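Local coordinates for putative redox protein (Lactobacillus casei, PDB 2QL8) that probably takes part in thiol-based redox chemistry, perhaps peroxide detoxification, as a member of the OsmC/Ohr family, at the interface of chains A and B. Residues are numbered along the deposited sequence; one frame, centred on the assembly and turned at random. Chains: chain A/B, Putative redox protein.

Contact 1: the interface of chains A and B. Residues chain A 51-52, 55, 123, 126; chain B 48, 51-52, 94.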
ATOM      1  N   LEU A  51      -3.946  -4.794  -2.529  1.00 14.24           N
ATOM      2  CA  LEU A  51      -3.478  -4.485  -1.184  1.00 12.85           C
ATOM      3  C   LEU A  51      -3.233  -2.982  -1.037  1.00 13.00           C
ATOM      4  O   LEU A  51      -3.595  -2.383  -0.005  1.00 13.86           O
ATOM      5  CB  LEU A  51      -2.256  -5.329  -0.826  1.00 12.83           C
ATOM      6  CG  LEU A  51      -2.557  -6.810  -0.573  1.00 14.02           C
ATOM      7  CD1 LEU A  51      -1.245  -7.646  -0.744  1.00 14.59           C
ATOM      8  CD2 LEU A  51      -3.223  -7.003   0.790  1.00 15.37           C
ATOM      9  N   LEU A  52      -2.648  -2.361  -2.046  1.00 12.82           N
ATOM     10  CA  LEU A  52      -2.487  -0.907  -2.087  1.00 12.92           C
ATOM     11  C   LEU A  52      -3.804  -0.154  -2.058  1.00 14.11           C
ATOM     12  O   LEU A  52      -3.990   0.800  -1.312  1.00 13.34           O
ATOM     13  CB  LEU A  52      -1.642  -0.472  -3.262  1.00 14.04           C
ATOM     14  CG  LEU A  52      -1.373   1.024  -3.469  1.00 15.12           C
ATOM     15  CD1 LEU A  52      -0.673   1.598  -2.202  1.00 16.29           C
ATOM     16  CD2 LEU A  52      -0.567   1.353  -4.729  1.00 16.72           C
ATOM     17  N   SER A  55      -5.198  -0.430   1.394  1.00 13.04           N
ATOM     18  CA  SER A  55      -4.460   0.487   2.268  1.00 13.18           C
ATOM     19  C   SER A  55      -4.939   1.944   2.119  1.00 11.92           C
ATOM     20  O   SER A  55      -5.282   2.626   3.123  1.00 13.43           O
ATOM     21  CB  SER A  55      -2.951   0.413   1.994  1.00 13.96           C
ATOM     22  OG  SER A  55      -2.232   1.350   2.791  1.00 13.28           O
ATOM     23  N   VAL A 123      -1.053   7.837   3.442  1.00 13.52           N
ATOM     24  CA  VAL A 123      -0.776   7.079   2.209  1.00 13.23           C
ATOM     25  C   VAL A 123      -0.859   8.042   1.011  1.00 12.52           C
ATOM     26  O   VAL A 123      -0.055   7.978   0.093  1.00 14.17           O
ATOM     27  CB  VAL A 123      -1.665   5.823   2.050  1.00 13.85           C
ATOM     28  CG1 VAL A 123      -1.317   5.085   0.720  1.00 14.40           C
ATOM     29  CG2 VAL A 123      -1.517   4.868   3.274  1.00 15.35           C
ATOM     30  N   LEU A 126       2.352   9.808   0.734  1.00 13.12           N
ATOM     31  CA  LEU A 126       3.425   8.991   0.143  1.00 13.95           C
ATOM     32  C   LEU A 126       3.328   8.971  -1.379  1.00 14.55           C
ATOM     33  O   LEU A 126       4.346   8.859  -2.026  1.00 16.66           O
ATOM     34  CB  LEU A 126       3.343   7.550   0.636  1.00 13.79           C
ATOM     35  CG  LEU A 126       3.718   7.327   2.112  1.00 12.52           C
ATOM     36  CD1 LEU A 126       3.485   5.829   2.481  1.00 14.08           C
ATOM     37  CD2 LEU A 126       5.126   7.792   2.486  1.00 14.70           C
TER
ATOM     38  N   PRO B  48      -3.958   0.511   7.509  1.00 12.24           N
ATOM     39  CA  PRO B  48      -3.260   0.909   6.294  1.00 12.44           C
ATOM     40  C   PRO B  48      -1.787   0.593   6.286  1.00 10.90           C
ATOM     41  O   PRO B  48      -1.207   0.345   5.220  1.00 12.30           O
ATOM     42  CB  PRO B  48      -3.543   2.417   6.192  1.00 12.69           C
ATOM     43  CG  PRO B  48      -4.878   2.584   6.945  1.00 14.02           C
ATOM     44  CD  PRO B  48      -4.709   1.636   8.109  1.00 14.40           C
ATOM     45  N   LEU B  51      -1.432  -3.081   5.496  1.00 12.23           N
ATOM     46  CA  LEU B  51      -1.838  -3.341   4.104  1.00 13.12           C
ATOM     47  C   LEU B  51      -0.777  -2.821   3.107  1.00 11.45           C
ATOM     48  O   LEU B  51      -0.486  -3.487   2.103  1.00 13.01           O
ATOM     49  CB  LEU B  51      -3.223  -2.771   3.847  1.00 13.14           C
ATOM     50  CG  LEU B  51      -4.379  -3.500   4.568  1.00 13.93           C
ATOM     51  CD1 LEU B  51      -5.652  -2.602   4.649  1.00 13.96           C
ATOM     52  CD2 LEU B  51      -4.673  -4.836   3.830  1.00 15.38           C
ATOM     53  N   LEU B  52      -0.177  -1.667   3.404  1.00 12.13           N
ATOM     54  CA  LEU B  52       0.885  -1.128   2.584  1.00 11.22           C
ATOM     55  C   LEU B  52       2.121  -2.032   2.624  1.00 11.10           C
ATOM     56  O   LEU B  52       2.723  -2.324   1.579  1.00 11.92           O
ATOM     57  CB  LEU B  52       1.238   0.296   3.012  1.00 12.06           C
ATOM     58  CG  LEU B  52       2.366   0.990   2.239  1.00 13.48           C
ATOM     59  CD1 LEU B  52       2.087   1.062   0.733  1.00 13.77           C
ATOM     60  CD2 LEU B  52       2.744   2.383   2.871  1.00 14.42           C
ATOM     61  N   PHE B  94       3.556   8.121   7.314  1.00 11.88           N
ATOM     62  CA  PHE B  94       4.109   6.760   7.400  1.00 11.52           C
ATOM     63  C   PHE B  94       5.544   6.795   6.894  1.00 10.21           C
ATOM     64  O   PHE B  94       5.851   7.498   5.934  1.00 12.23           O
ATOM     65  CB  PHE B  94       3.372   5.729   6.548  1.00 12.06           C
ATOM     66  CG  PHE B  94       1.935   5.437   6.956  1.00 12.95           C
ATOM     67  CD1 PHE B  94       1.368   5.876   8.141  1.00 12.98           C
ATOM     68  CD2 PHE B  94       1.147   4.633   6.109  1.00 12.65           C
ATOM     69  CE1 PHE B  94       0.058   5.557   8.440  1.00 13.34           C
ATOM     70  CE2 PHE B  94      -0.140   4.332   6.392  1.00 13.27           C
ATOM     71  CZ  PHE B  94      -0.699   4.796   7.575  1.00 13.37           C
TER

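Contact 2: the interface of chains A and B. Residues chain A 49-50, 54; chain B 12, 14, 16, 28, 32.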
ATOM      1  N   GLU A  49      -1.673  -4.643  -6.119  1.00 14.23           N
ATOM      2  CA  GLU A  49      -2.606  -3.637  -6.594  1.00 15.29           C
ATOM      3  C   GLU A  49      -3.798  -3.550  -5.642  1.00 13.54           C
ATOM      4  O   GLU A  49      -4.176  -2.473  -5.147  1.00 15.64           O
ATOM      5  CB  GLU A  49      -3.083  -4.004  -8.000  1.00 15.63           C
ATOM      6  CG  GLU A  49      -2.001  -3.893  -9.107  1.00 17.73           C
ATOM      7  CD  GLU A  49      -1.201  -5.208  -9.347  1.00 16.27           C
ATOM      8  OE1 GLU A  49      -1.182  -6.107  -8.452  1.00 17.35           O
ATOM      9  OE2 GLU A  49      -0.612  -5.323 -10.454  1.00 19.05           O
ATOM     10  N   GLN A  50      -4.375  -4.709  -5.340  1.00 14.58           N
ATOM     11  CA  GLN A  50      -5.495  -4.795  -4.409  1.00 14.76           C
ATOM     12  C   GLN A  50      -5.089  -4.307  -3.001  1.00 14.49           C
ATOM     13  O   GLN A  50      -5.831  -3.567  -2.330  1.00 15.91           O
ATOM     14  CB  GLN A  50      -6.048  -6.208  -4.324  1.00 16.94           C
ATOM     15  CG  GLN A  50      -6.812  -6.654  -5.588  1.00 16.09           C
ATOM     16  CD  GLN A  50      -7.416  -8.040  -5.465  1.00 16.92           C
ATOM     17  OE1 GLN A  50      -7.272  -8.712  -4.438  1.00 17.97           O
ATOM     18  NE2 GLN A  50      -8.120  -8.473  -6.534  1.00 19.82           N
ATOM     19  N   LEU A  54      -6.658  -1.296  -0.840  1.00 14.20           N
ATOM     20  CA  LEU A  54      -7.184  -1.505   0.506  1.00 13.28           C
ATOM     21  C   LEU A  54      -6.508  -0.574   1.518  1.00 14.15           C
ATOM     22  O   LEU A  54      -7.168  -0.000   2.390  1.00 14.64           O
ATOM     23  CB  LEU A  54      -7.055  -2.979   0.952  1.00 14.08           C
ATOM     24  CG  LEU A  54      -7.907  -4.029   0.196  1.00 15.26           C
ATOM     25  CD1 LEU A  54      -7.419  -5.472   0.459  1.00 16.29           C
ATOM     26  CD2 LEU A  54      -9.416  -3.856   0.551  1.00 17.30           C
TER
ATOM     27  N   TYR B  12      -4.258  -4.687 -16.121  1.00 19.16           N
ATOM     28  CA  TYR B  12      -5.095  -5.198 -15.073  1.00 20.96           C
ATOM     29  C   TYR B  12      -5.604  -3.973 -14.322  1.00 19.53           C
ATOM     30  O   TYR B  12      -4.867  -2.990 -14.157  1.00 19.69           O
ATOM     31  CB  TYR B  12      -4.293  -6.065 -14.110  1.00 19.56           C
ATOM     32  CG  TYR B  12      -5.003  -6.512 -12.852  1.00 18.50           C
ATOM     33  CD1 TYR B  12      -5.930  -7.532 -12.847  1.00 20.18           C
ATOM     34  CD2 TYR B  12      -4.742  -5.868 -11.629  1.00 18.89           C
ATOM     35  CE1 TYR B  12      -6.555  -7.955 -11.680  1.00 19.27           C
ATOM     36  CE2 TYR B  12      -5.366  -6.277 -10.446  1.00 19.13           C
ATOM     37  CZ  TYR B  12      -6.273  -7.305 -10.469  1.00 17.07           C
ATOM     38  OH  TYR B  12      -6.864  -7.755  -9.331  1.00 19.54           O
ATOM     39  N   THR B  14      -8.169  -3.099 -10.634  1.00 17.63           N
ATOM     40  CA  THR B  14      -8.966  -3.568  -9.515  1.00 17.01           C
ATOM     41  C   THR B  14      -9.451  -2.330  -8.749  1.00 17.71           C
ATOM     42  O   THR B  14      -8.990  -1.232  -8.957  1.00 18.91           O
ATOM     43  CB  THR B  14      -8.141  -4.513  -8.547  1.00 18.10           C
ATOM     44  OG1 THR B  14      -8.968  -5.126  -7.545  1.00 21.14           O
ATOM     45  CG2 THR B  14      -6.965  -3.729  -7.891  1.00 18.82           C
ATOM     46  N   ALA B  16     -10.869  -1.085  -4.649  1.00 17.94           N
ATOM     47  CA  ALA B  16     -10.969  -1.345  -3.224  1.00 17.26           C
ATOM     48  C   ALA B  16     -11.885  -0.276  -2.642  1.00 17.49           C
ATOM     49  O   ALA B  16     -11.821   0.884  -3.040  1.00 19.05           O
ATOM     50  CB  ALA B  16      -9.611  -1.244  -2.544  1.00 17.85           C
ATOM     51  N   ILE B  28     -12.341  -5.717  -1.635  1.00 19.56           N
ATOM     52  CA  ILE B  28     -12.311  -5.759  -3.076  1.00 20.35           C
ATOM     53  C   ILE B  28     -13.646  -6.365  -3.503  1.00 18.97           C
ATOM     54  O   ILE B  28     -13.960  -7.478  -3.088  1.00 21.05           O
ATOM     55  CB  ILE B  28     -11.174  -6.685  -3.583  1.00 17.31           C
ATOM     56  CG1 ILE B  28      -9.816  -6.297  -2.941  1.00 19.28           C
ATOM     57  CG2 ILE B  28     -11.130  -6.723  -5.128  1.00 20.39           C
ATOM     58  CD1 ILE B  28      -9.369  -4.871  -3.290  1.00 17.75           C
ATOM     59  N   LEU B  32     -11.246 -10.202  -1.813  1.00 20.71           N
ATOM     60  CA  LEU B  32     -10.851 -10.151  -0.416  1.00 20.74           C
ATOM     61  C   LEU B  32     -11.533  -9.018   0.375  1.00 20.64           C
ATOM     62  O   LEU B  32     -11.538  -7.885  -0.060  1.00 19.98           O
ATOM     63  CB  LEU B  32      -9.338  -9.981  -0.305  1.00 20.63           C
ATOM     64  CG  LEU B  32      -8.668  -9.847   1.062  1.00 21.96           C
ATOM     65  CD1 LEU B  32      -8.808 -11.085   1.924  1.00 24.18           C
ATOM     66  CD2 LEU B  32      -7.175  -9.454   0.855  1.00 21.34           C
TER
HETATM   67  O   HOH W   1      -9.223 -10.576  -3.799  1.00 22.95           O

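Contact 3: the interface of chains A and B. Residues chain A 91-93; chain B 6, 120, 122, 125.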
ATOM      1  N   GLU A  91       9.571  -2.235 -16.943  1.00 19.97           N
ATOM      2  CA  GLU A  91       8.978  -0.927 -17.185  0.70 21.89           C
ATOM      3  C   GLU A  91       7.526  -0.924 -16.717  1.00 18.90           C
ATOM      4  O   GLU A  91       6.655  -0.355 -17.385  1.00 22.17           O
ATOM      5  CB  GLU A  91       9.018  -0.601 -18.688  0.70 21.07           C
ATOM      6  CG  GLU A  91      10.378  -0.535 -19.278  0.70 28.32           C
ATOM      7  CD  GLU A  91      10.317  -0.039 -20.731  0.70 31.68           C
ATOM      8  OE1 GLU A  91       9.643  -0.701 -21.573  0.70 38.63           O
ATOM      9  OE2 GLU A  91      10.920   1.021 -20.997  0.70 45.09           O
ATOM     10  N   TYR A  92       7.230  -1.590 -15.604  1.00 16.76           N
ATOM     11  CA  TYR A  92       5.865  -1.663 -15.092  1.00 15.66           C
ATOM     12  C   TYR A  92       5.601  -0.538 -14.096  1.00 14.49           C
ATOM     13  O   TYR A  92       6.517  -0.061 -13.397  1.00 16.30           O
ATOM     14  CB  TYR A  92       5.573  -2.974 -14.371  1.00 17.70           C
ATOM     15  CG  TYR A  92       5.548  -4.203 -15.251  1.00 16.84           C
ATOM     16  CD1 TYR A  92       4.610  -4.337 -16.277  1.00 16.95           C
ATOM     17  CD2 TYR A  92       6.477  -5.217 -15.072  1.00 17.63           C
ATOM     18  CE1 TYR A  92       4.591  -5.468 -17.067  1.00 19.00           C
ATOM     19  CE2 TYR A  92       6.459  -6.340 -15.858  1.00 17.58           C
ATOM     20  CZ  TYR A  92       5.513  -6.480 -16.859  1.00 19.63           C
ATOM     21  OH  TYR A  92       5.525  -7.608 -17.690  1.00 23.72           O
ATOM     22  N   GLN A  93       4.349  -0.094 -14.080  1.00 14.08           N
ATOM     23  CA  GLN A  93       3.915   0.913 -13.106  1.00 15.16           C
ATOM     24  C   GLN A  93       2.522   0.587 -12.603  1.00 15.82           C
ATOM     25  O   GLN A  93       1.796  -0.181 -13.235  1.00 17.04           O
ATOM     26  CB  GLN A  93       3.892   2.300 -13.714  1.00 16.59           C
ATOM     27  CG  GLN A  93       5.195   2.813 -14.235  1.00 17.32           C
ATOM     28  CD  GLN A  93       5.068   4.207 -14.757  1.00 18.71           C
ATOM     29  OE1 GLN A  93       4.919   5.148 -13.978  1.00 20.63           O
ATOM     30  NE2 GLN A  93       5.101   4.365 -16.077  1.00 22.54           N
TER
ATOM     31  N   ARG B   6      -2.587   6.846 -19.889  1.00 29.70           N
ATOM     32  CA  ARG B   6      -2.086   5.575 -19.402  1.00 26.43           C
ATOM     33  C   ARG B   6      -3.186   4.695 -18.804  1.00 25.40           C
ATOM     34  O   ARG B   6      -3.013   3.474 -18.635  1.00 25.44           O
ATOM     35  CB  ARG B   6      -0.956   5.813 -18.402  1.00 25.59           C
ATOM     36  CG  ARG B   6       0.233   6.565 -18.973  1.00 26.55           C
ATOM     37  CD  ARG B   6       1.261   6.915 -17.968  1.00 23.32           C
ATOM     38  NE  ARG B   6       0.697   7.778 -16.938  1.00 24.41           N
ATOM     39  CZ  ARG B   6       1.289   8.009 -15.772  1.00 23.47           C
ATOM     40  NH1 ARG B   6       2.479   7.518 -15.501  1.00 24.70           N
ATOM     41  NH2 ARG B   6       0.689   8.779 -14.896  1.00 23.96           N
ATOM     42  N   ARG B 120      12.585  -1.369 -10.385  1.00 14.30           N
ATOM     43  CA  ARG B 120      11.567  -2.002 -11.226  1.00 15.14           C
ATOM     44  C   ARG B 120      10.236  -2.199 -10.530  1.00 14.14           C
ATOM     45  O   ARG B 120       9.185  -2.167 -11.171  1.00 14.81           O
ATOM     46  CB  ARG B 120      12.065  -3.361 -11.747  1.00 14.38           C
ATOM     47  CG  ARG B 120      13.063  -3.180 -12.878  1.00 16.30           C
ATOM     48  CD  ARG B 120      13.858  -4.433 -13.207  1.00 16.75           C
ATOM     49  NE  ARG B 120      12.991  -5.511 -13.640  1.00 15.76           N
ATOM     50  CZ  ARG B 120      13.436  -6.650 -14.154  1.00 16.35           C
ATOM     51  NH1 ARG B 120      14.724  -6.824 -14.313  1.00 15.85           N
ATOM     52  NH2 ARG B 120      12.595  -7.590 -14.490  1.00 17.44           N
ATOM     53  N   PRO B 122       6.837  -1.739  -9.084  1.00 14.21           N
ATOM     54  CA  PRO B 122       5.898  -0.617  -9.166  1.00 14.46           C
ATOM     55  C   PRO B 122       5.598   0.128  -7.861  1.00 12.34           C
ATOM     56  O   PRO B 122       5.471   1.333  -7.886  1.00 15.22           O
ATOM     57  CB  PRO B 122       4.625  -1.243  -9.738  1.00 14.22           C
ATOM     58  CG  PRO B 122       5.167  -2.299 -10.672  1.00 14.79           C
ATOM     59  CD  PRO B 122       6.362  -2.888  -9.890  1.00 14.58           C
ATOM     60  N   LYS B 125       8.536   2.277  -7.001  1.00 14.41           N
ATOM     61  CA  LYS B 125       8.571   3.470  -7.829  1.00 13.94           C
ATOM     62  C   LYS B 125       7.570   4.525  -7.333  1.00 13.59           C
ATOM     63  O   LYS B 125       7.868   5.745  -7.371  1.00 16.57           O
ATOM     64  CB  LYS B 125       8.255   3.091  -9.271  1.00 15.91           C
ATOM     65  CG  LYS B 125       9.347   2.289  -9.953  1.00 20.41           C
ATOM     66  CD  LYS B 125       8.852   2.167 -11.473  1.00 26.96           C
ATOM     67  CE  LYS B 125       9.237   1.052 -12.142  1.00 30.43           C
ATOM     68  NZ  LYS B 125       8.792   1.229 -13.572  1.00 20.39           N
TER
HETATM   69  O   HOH W   2       9.149  -2.813 -13.866  1.00 16.02           O

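Contact 1: the interface of chains A and B
A:Leu52 and B:Leu52 lie side by side and point the same way, their CD1 methyls 4.1 Å apart where the two copies of helix 48-70 pack across the two-fold axis. At the preceding position of the helix, A:Leu51 and B:Leu51 cross at about a right angle and meet through their CD2 methyls. Branched leucines suit such a self-contact because one methyl can meet its own twin while the other is kept for a different neighbour. Thus the second branch of B:Leu52, CD2, reaches 3.5 Å from CD1 of A:Leu126, so one side chain joins the helix pair to the short helix 122-127. Beside it, CG2 of A:Val123 touches the CE2 side of the B:Phe94 ring at 3.5 Å, and B:Pro48 CB lies in plane at that ring's edge. A serine is small enough for the close helix crossing: A:Ser55 CB abuts B:Leu51 CB, while a chi1 of 177° swings OG away from the backbone N towards B:Pro48, to whose carbonyl O it donates a hydrogen bond of 2.8 Å. That carbonyl belongs to the first helical turn, and the donor is tilted 22° from its plane. The patch forms an apolar centre that probably holds together the dimer characteristic of OsmC/Ohr proteins.

Contact 2: the interface of chains A and B
A:Gln50, on helix 48-70, lays its extended side chain across B:Thr14 of strand 12-18 and B:Ile28 of a loop, in what is probably the intertwined dimer of the OsmC/Ohr family. Its chain crosses both residues at about a right angle. CB rests on the CD1 methyl of B:Ile28 at 3.7 Å, and CG packs against CG2 of B:Thr14 at the same separation. Glutamine suits this position because its aliphatic stem can pack like a hydrocarbon while its amide reaches a phenol and a water beyond. The amide has two different ends to use: NE2 makes a hydrogen bond, 3.1 Å long, to the phenol OH of B:Tyr12, weak because it is bent to 131° at the hydrogen, and OE1 lies 2.8 Å from water 1, which also binds the backbone N of B:Leu32. With chi2 at -177°, the stem is straight enough to carry the amide out to these partners.

B:Ile28 serves a second residue of the same helix. Its CD1 also lies 3.9 Å from CG of A:Leu54, whose side chain crosses it at about a right angle. A:Leu54 divides its methyls: CD1 meets CD2 of B:Leu32 at 4.0 Å, and CD2 faces B:Ile28 and B:Ala16. The short side chain of B:Ala16 lets strand 12-18 come close to the helix, its CB 3.4 Å from the backbone N of A:Leu54.

Contact 3: the interface of chains A and B
B:Lys125 reaches from helix 122-127 to the start of strand 91-102 and gives a hydrogen bond from its side-chain amine NZ to the main-chain O of A:Tyr92, at 2.6 Å. The donor comes in tilted 33° from the carbonyl plane, at a C=O...N angle of 142°. A lysine suits the task because its chain, extended beyond CG, is long enough to span from helix to strand, and its methylenes pass beside the same carbonyl on the way. B:Pro122 fills the close part of the contact: the ring CG lies 3.8 Å from CB of A:Tyr92, and CB lies near CA of A:Gln93. The compact, rigid proline ring provides an apolar surface against the strand's backbone without adding polar groups of its own side chain. A methionine in place of B:Lys125 would probably keep some of this packing but leave the A:Tyr92 carbonyl without this donor, weakening the tie between strand and helix.

The looser side lies towards B:Arg6, in the short 3-10 helix 5-7. Its guanidinium NH1 comes no nearer than 3.7 Å to OE1 of A:Gln93, and the amide and guanidinium planes are turned 60° apart, so the two long polar chains are neighbours without a direct bond. Back near the packed part, water 2 joins the two chains, 2.9 Å from the backbone N of A:Tyr92 and 2.8 Å from the main-chain O of B:Arg120.

Contacts 1 and 2 are neighbours, with C-alpha centres about 12 Å apart, and contact 3 lies about 17 Å from each. Helix 48-70 of chain A runs through contacts 1 and 2, turning different faces to the partner's helix in contact 1 and to strand 12-18 with nearby loops in contact 2. Contacts 1 and 3 share strand 91-102 and helix 122-127 with the chains exchanged, so they sample adjoining parts of symmetry-related strand-helix pairings. The apolar centre is flanked by contact 2, mostly packing with a few polar ends, and by the more polar contact 3, each with its twin, consistent with the intertwined dimer usual in this family.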